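Local coordinates for protein Dye type peroxidase A (Streptomyces lividans 1326, PDB 6GZW) that is a heme-containing dye-type peroxidase that probably uses hydrogen peroxide to oxidise dyes and related substrates, at residues L278-P281 with A286-T289; I245-R248 with A253-S256. All coordinates share one frame; numbering follows the deposited sequence.

Interaction 1: L278-P281 with A286-T289; sequences LVVP and ARIT. With HEM (protoporphyrin IX containing Fe), chain C.
The guanidinium of Arg287 has the methyl CD1 of Leu278 over one face, while the carbonyl oxygens of Val280 and Pro281 meet its edge near the plane. Leu278 crosses the arginine at about a right angle, its CD1 resting 3.9 Å from Arg287 NH2, so the face contact is a methyl laid over the NH2 corner. At the edge, NH2 gives a short hydrogen bond to Val280 O, 2.7 Å long, with an N-H...O angle of 158°. NE bonds to Pro281 O at 3.0 Å but comes from well above that carbonyl plane, and it adds only a weak bond to Val280 O. Two successive carbonyls thus share the NE/NH2 edge, which restrains the flat group from turning about its CD-NE bond.

The reach comes from the chain of Arg287: CG lies anti to the backbone N (chi1 174°), and the chain then bends at chi3 (-76°), turning the planar end onto the loop. Nearer the backbone, Val280 CG1 packs against Arg287 CB at 4.0 Å. NH2 is also hydrogen-bonded to Leu269 O, so backbone oxygens from two places in the chain hold this buried cation.

Thr289, two residues further on, meets the heme. Its CB lies 3.4 Å from HEM C2D, on the side of the macrocycle opposite water 1. The oxygen of water 1 binds HEM FE at 2.0 Å. The Thr289 hydroxyl is hydrogen-bonded to His285 O, one helical turn back, and its OG1 comes within 3.1 Å of HEM CBD, in one propionate arm, while Ala286 CB lies near CAA of the other. Arg287 therefore ties the 278-281 loop to the short helix 285-288 that lines the heme pocket in the C-terminal, ferredoxin-like half of a dye-decolourising peroxidase.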
loop_
_atom_site.group_PDB
_atom_site.type_symbol
_atom_site.label_atom_id
_atom_site.label_comp_id
_atom_site.label_asym_id
_atom_site.label_seq_id
_atom_site.Cartn_x
_atom_site.Cartn_y
_atom_site.Cartn_z
ATOM N N LEU A 278 31.653 -3.056 -26.051
ATOM C CA LEU A 278 31.457 -3.589 -24.693
ATOM C C LEU A 278 30.106 -4.304 -24.523
ATOM O O LEU A 278 29.074 -3.809 -24.954
ATOM C CB LEU A 278 31.598 -2.478 -23.656
ATOM C CG LEU A 278 33.026 -1.948 -23.455
ATOM C CD1 LEU A 278 32.990 -0.644 -22.669
ATOM C CD2 LEU A 278 33.894 -2.997 -22.753
ATOM N N VAL A 279 30.133 -5.491 -23.906
ATOM C CA VAL A 279 28.898 -6.261 -23.672
ATOM C C VAL A 279 28.056 -5.576 -22.574
ATOM O O VAL A 279 26.834 -5.473 -22.713
ATOM C CB VAL A 279 29.194 -7.738 -23.329
ATOM C CG1 VAL A 279 27.922 -8.498 -22.986
ATOM C CG2 VAL A 279 29.896 -8.433 -24.505
ATOM N N VAL A 280 28.710 -5.105 -21.508
ATOM C CA VAL A 280 28.035 -4.261 -20.503
ATOM C C VAL A 280 28.302 -2.827 -20.928
ATOM O O VAL A 280 29.453 -2.386 -20.875
ATOM C CB VAL A 280 28.571 -4.493 -19.090
ATOM C CG1 VAL A 280 27.919 -3.525 -18.118
ATOM C CG2 VAL A 280 28.304 -5.917 -18.645
ATOM N N PRO A 281 27.280 -2.086 -21.393
ATOM C CA PRO A 281 27.582 -0.765 -21.945
ATOM C C PRO A 281 28.346 0.171 -21.014
ATOM O O PRO A 281 28.269 0.042 -19.795
ATOM C CB PRO A 281 26.211 -0.198 -22.305
ATOM C CG PRO A 281 25.388 -1.411 -22.573
ATOM C CD PRO A 281 25.868 -2.446 -21.599
ATOM N N ALA A 286 24.425 -0.436 -13.719
ATOM C CA ALA A 286 25.106 -1.424 -12.868
ATOM C C ALA A 286 26.609 -1.561 -13.146
ATOM O O ALA A 286 27.310 -2.305 -12.419
ATOM C CB ALA A 286 24.401 -2.783 -12.908
ATOM N N ARG A 287 27.113 -0.855 -14.159
ATOM C CA ARG A 287 28.559 -0.630 -14.272
ATOM C C ARG A 287 28.980 0.598 -13.470
ATOM O O ARG A 287 29.803 0.523 -12.563
ATOM C CB ARG A 287 28.974 -0.431 -15.739
ATOM C CG ARG A 287 30.443 -0.055 -15.923
ATOM C CD ARG A 287 30.704 0.441 -17.343
ATOM N NE ARG A 287 30.743 -0.661 -18.287
ATOM C CZ ARG A 287 31.823 -1.376 -18.592
ATOM N NH1 ARG A 287 32.990 -1.160 -18.008
ATOM N NH2 ARG A 287 31.720 -2.379 -19.462
ATOM N N ILE A 288 28.388 1.736 -13.808
ATOM C CA ILE A 288 28.893 3.013 -13.317
ATOM C C ILE A 288 28.617 3.319 -11.828
ATOM O O ILE A 288 29.244 4.208 -11.255
ATOM C CB ILE A 288 28.500 4.178 -14.237
ATOM C CG1 ILE A 288 27.007 4.478 -14.158
ATOM C CG2 ILE A 288 28.965 3.894 -15.683
ATOM C CD1 ILE A 288 26.605 5.680 -14.984
ATOM N N THR A 289 27.704 2.570 -11.216
ATOM C CA THR A 289 27.427 2.724 -9.779
ATOM C C THR A 289 28.342 1.885 -8.850
ATOM O O THR A 289 28.323 2.076 -7.629
ATOM C CB THR A 289 25.975 2.291 -9.473
ATOM O OG1 THR A 289 25.804 0.978 -9.996
ATOM C CG2 THR A 289 24.974 3.233 -10.076
HETATM C CHA HEM C . 22.401 -1.294 -8.705
HETATM C CHB HEM C . 18.090 0.091 -10.419
HETATM C CHC HEM C . 18.846 4.514 -8.558
HETATM C CHD HEM C . 23.126 3.118 -6.859
HETATM C C1A HEM C . 21.179 -1.304 -9.328
HETATM C C2A HEM C . 20.649 -2.413 -10.050
HETATM C C3A HEM C . 19.445 -2.010 -10.526
HETATM C C4A HEM C . 19.231 -0.655 -10.110
HETATM C CMA HEM C . 18.452 -2.815 -11.331
HETATM C CAA HEM C . 21.299 -3.774 -10.265
HETATM C CBA HEM C . 21.007 -4.852 -9.232
HETATM C CGA HEM C . 21.637 -4.538 -7.917
HETATM O O1A HEM C . 22.844 -4.799 -7.664
HETATM O O2A HEM C . 20.951 -3.966 -7.022
HETATM C C1B HEM C . 17.912 1.432 -10.031
HETATM C C2B HEM C . 16.731 2.189 -10.284
HETATM C C3B HEM C . 16.910 3.439 -9.781
HETATM C C4B HEM C . 18.276 3.427 -9.175
HETATM C CMB HEM C . 15.525 1.699 -11.026
HETATM C CAB HEM C . 15.966 4.574 -9.703
HETATM C CBB HEM C . 14.650 4.448 -9.689
HETATM C C1C HEM C . 20.092 4.550 -7.973
HETATM C C2C HEM C . 20.656 5.690 -7.343
HETATM C C3C HEM C . 21.894 5.292 -6.870
HETATM C C4C HEM C . 22.047 3.895 -7.191
HETATM C CMC HEM C . 20.070 7.064 -7.234
HETATM C CAC HEM C . 22.951 6.078 -6.188
HETATM C CBC HEM C . 23.139 7.405 -6.232
HETATM C C1D HEM C . 23.196 1.762 -7.202
HETATM C C2D HEM C . 24.348 0.956 -6.759
HETATM C C3D HEM C . 24.159 -0.276 -7.270
HETATM C C4D HEM C . 22.875 -0.196 -8.025
HETATM C CMD HEM C . 25.502 1.407 -5.869
HETATM C CAD HEM C . 25.091 -1.464 -7.092
HETATM C CBD HEM C . 26.244 -1.455 -8.101
HETATM C CGD HEM C . 27.175 -2.599 -7.846
HETATM O O1D HEM C . 27.043 -3.685 -8.478
HETATM O O2D HEM C . 28.065 -2.470 -6.982
HETATM N NA HEM C . 20.350 -0.199 -9.452
HETATM N NB HEM C . 18.796 2.215 -9.401
HETATM N NC HEM C . 20.953 3.504 -7.930
HETATM N ND HEM C . 22.389 1.073 -8.028
HETATM FE FE HEM C . 20.669 1.628 -8.719
HETATM O O HOH W 1 19.782 1.143 -7.013
#

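Interaction 2: I245-R248 with A253-S256; sequences IGRR and APLS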
loop_
_atom_site.group_PDB
_atom_site.type_symbol
_atom_site.label_atom_id
_atom_site.label_comp_id
_atom_site.label_asym_id
_atom_site.label_seq_id
_atom_site.Cartn_x
_atom_site.Cartn_y
_atom_site.Cartn_z
ATOM N N ILE A 245 20.685 -1.041 -17.820
ATOM C CA ILE A 245 21.179 -1.499 -16.504
ATOM C C ILE A 245 22.515 -2.238 -16.618
ATOM O O ILE A 245 23.362 -2.080 -15.752
ATOM C CB ILE A 245 20.141 -2.422 -15.818
ATOM C CG1 ILE A 245 18.842 -1.665 -15.551
ATOM C CG2 ILE A 245 20.705 -3.038 -14.540
ATOM C CD1 ILE A 245 18.992 -0.455 -14.641
ATOM N N GLY A 246 22.689 -3.049 -17.666
ATOM C CA GLY A 246 23.845 -3.957 -17.746
ATOM C C GLY A 246 23.647 -5.326 -17.104
ATOM O O GLY A 246 24.604 -6.118 -16.951
ATOM N N ARG A 247 22.395 -5.631 -16.743
ATOM C CA ARG A 247 22.014 -6.905 -16.176
ATOM C C ARG A 247 20.689 -7.353 -16.795
ATOM O O ARG A 247 19.874 -6.532 -17.208
ATOM C CB ARG A 247 21.835 -6.804 -14.659
ATOM C CG ARG A 247 23.139 -6.675 -13.909
ATOM C CD ARG A 247 22.973 -6.404 -12.427
ATOM N NE ARG A 247 24.263 -6.349 -11.723
ATOM C CZ ARG A 247 24.983 -7.419 -11.361
ATOM N NH1 ARG A 247 24.579 -8.648 -11.633
ATOM N NH2 ARG A 247 26.135 -7.248 -10.681
ATOM N N ARG A 248 20.501 -8.660 -16.888
ATOM C CA ARG A 248 19.321 -9.240 -17.479
ATOM C C ARG A 248 18.122 -9.090 -16.551
ATOM O O ARG A 248 18.250 -9.178 -15.326
ATOM C CB ARG A 248 19.537 -10.732 -17.755
ATOM C CG ARG A 248 20.713 -11.030 -18.673
ATOM C CD ARG A 248 20.619 -12.424 -19.277
ATOM N NE ARG A 248 20.908 -13.508 -18.326
ATOM C CZ ARG A 248 22.011 -14.268 -18.321
ATOM N NH1 ARG A 248 23.000 -14.070 -19.205
ATOM N NH2 ARG A 248 22.131 -15.250 -17.425
ATOM N N ALA A 253 21.455 -11.466 -14.012
ATOM C CA ALA A 253 22.876 -11.748 -14.305
ATOM C C ALA A 253 23.496 -10.587 -15.080
ATOM O O ALA A 253 22.820 -9.914 -15.857
ATOM C CB ALA A 253 22.989 -13.018 -15.122
ATOM N N PRO A 254 24.815 -10.365 -14.902
ATOM C CA PRO A 254 25.487 -9.401 -15.764
ATOM C C PRO A 254 25.377 -9.825 -17.217
ATOM O O PRO A 254 25.361 -11.036 -17.499
ATOM C CB PRO A 254 26.952 -9.441 -15.296
ATOM C CG PRO A 254 27.085 -10.697 -14.529
ATOM C CD PRO A 254 25.731 -11.033 -13.967
ATOM N N LEU A 255 25.244 -8.857 -18.123
ATOM C CA LEU A 255 25.108 -9.170 -19.552
ATOM C C LEU A 255 26.350 -9.905 -20.087
ATOM O O LEU A 255 26.260 -10.643 -21.050
ATOM C CB LEU A 255 24.863 -7.914 -20.402
ATOM C CG LEU A 255 23.597 -7.103 -20.175
ATOM C CD1 LEU A 255 23.501 -6.001 -21.240
ATOM C CD2 LEU A 255 22.404 -8.020 -20.211
ATOM N N SER A 256 27.479 -9.697 -19.436
ATOM C CA SER A 256 28.721 -10.419 -19.735
ATOM C C SER A 256 28.670 -11.904 -19.404
ATOM O O SER A 256 29.552 -12.652 -19.804
ATOM C CB SER A 256 29.877 -9.778 -18.977
ATOM O OG SER A 256 29.645 -9.750 -17.553
HETATM O O HOH W 2 23.679 -11.917 -20.995
#
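Arg247 and Pro254 face each other as a non-hydrogen-bonded antiparallel pair, and the two bonds that flank them form the tight part of the contact. Leu255 N donates to Gly246 O at 3.0 Å and Arg248 N to Ala253 O at 2.8 Å, the latter in the carbonyl plane. Pro254, having no N-H, fits this position, and Arg247 CA adds a C-H...O contact to Ala253 O. Gly246 leaves helix 238-245 with positive phi (88°), a turn that a side chain would hinder.

Leu255 packs along the bridge: CG sits 3.5 Å from Gly246 C, and CD2 reaches the CG of Arg248 as the two side chains slide past each other in opposite directions. With Leu255 cut back to an alanine, CG and both methyls would go, which is likely to open a gap over Gly246 and take one packing partner from Arg248 CG. On the pocket side, Arg247 runs out extended and places NH1 3.5 Å from Pro254 CD; NH1 is hydrogen-bonded to Gly252 O, and the side chain passes about 4 Å from the heme at the nearest atoms.

The partly exposed side, round Arg248, is held through side-chain bonds and a water, not a backbone pair. The chain bends at chi3 (-73°), which brings one face of its guanidinium over Ala253 CB, 3.3 Å above the plane and offset toward the rim. In that plane, water 2 bridges Arg248 NH1 and Leu255 O; NH1 also bonds to Gly258 O, and NH2 forms a salt bridge with Asp251. The chemistry implies a short turn fixed by backbone bonds inside and by a charge pair with bridging water outside, leaving Arg247 directed toward the heme.

Interaction 2 comes first along the chain and closes before interaction 1 opens; both belong to the long connection from helix 238-245 to helix 285-288, which in sequence falls between strands 219-228 and 300-310 of the antiparallel sheet. The centres of interactions 1 and 2 lie about 8 Å apart. Each is about 24 Å from the centre of the chain. They touch directly: Ala286 N probably bonds to Ile245 O at 2.8 Å, joining the start of helix 285-288 to the end of helix 238-245, and Val279 CG1 packs on Leu255 O. Ile245 and Arg247 from interaction 2 and Thr289 from interaction 1 all line the heme pocket, so this folded connection forms one side of it.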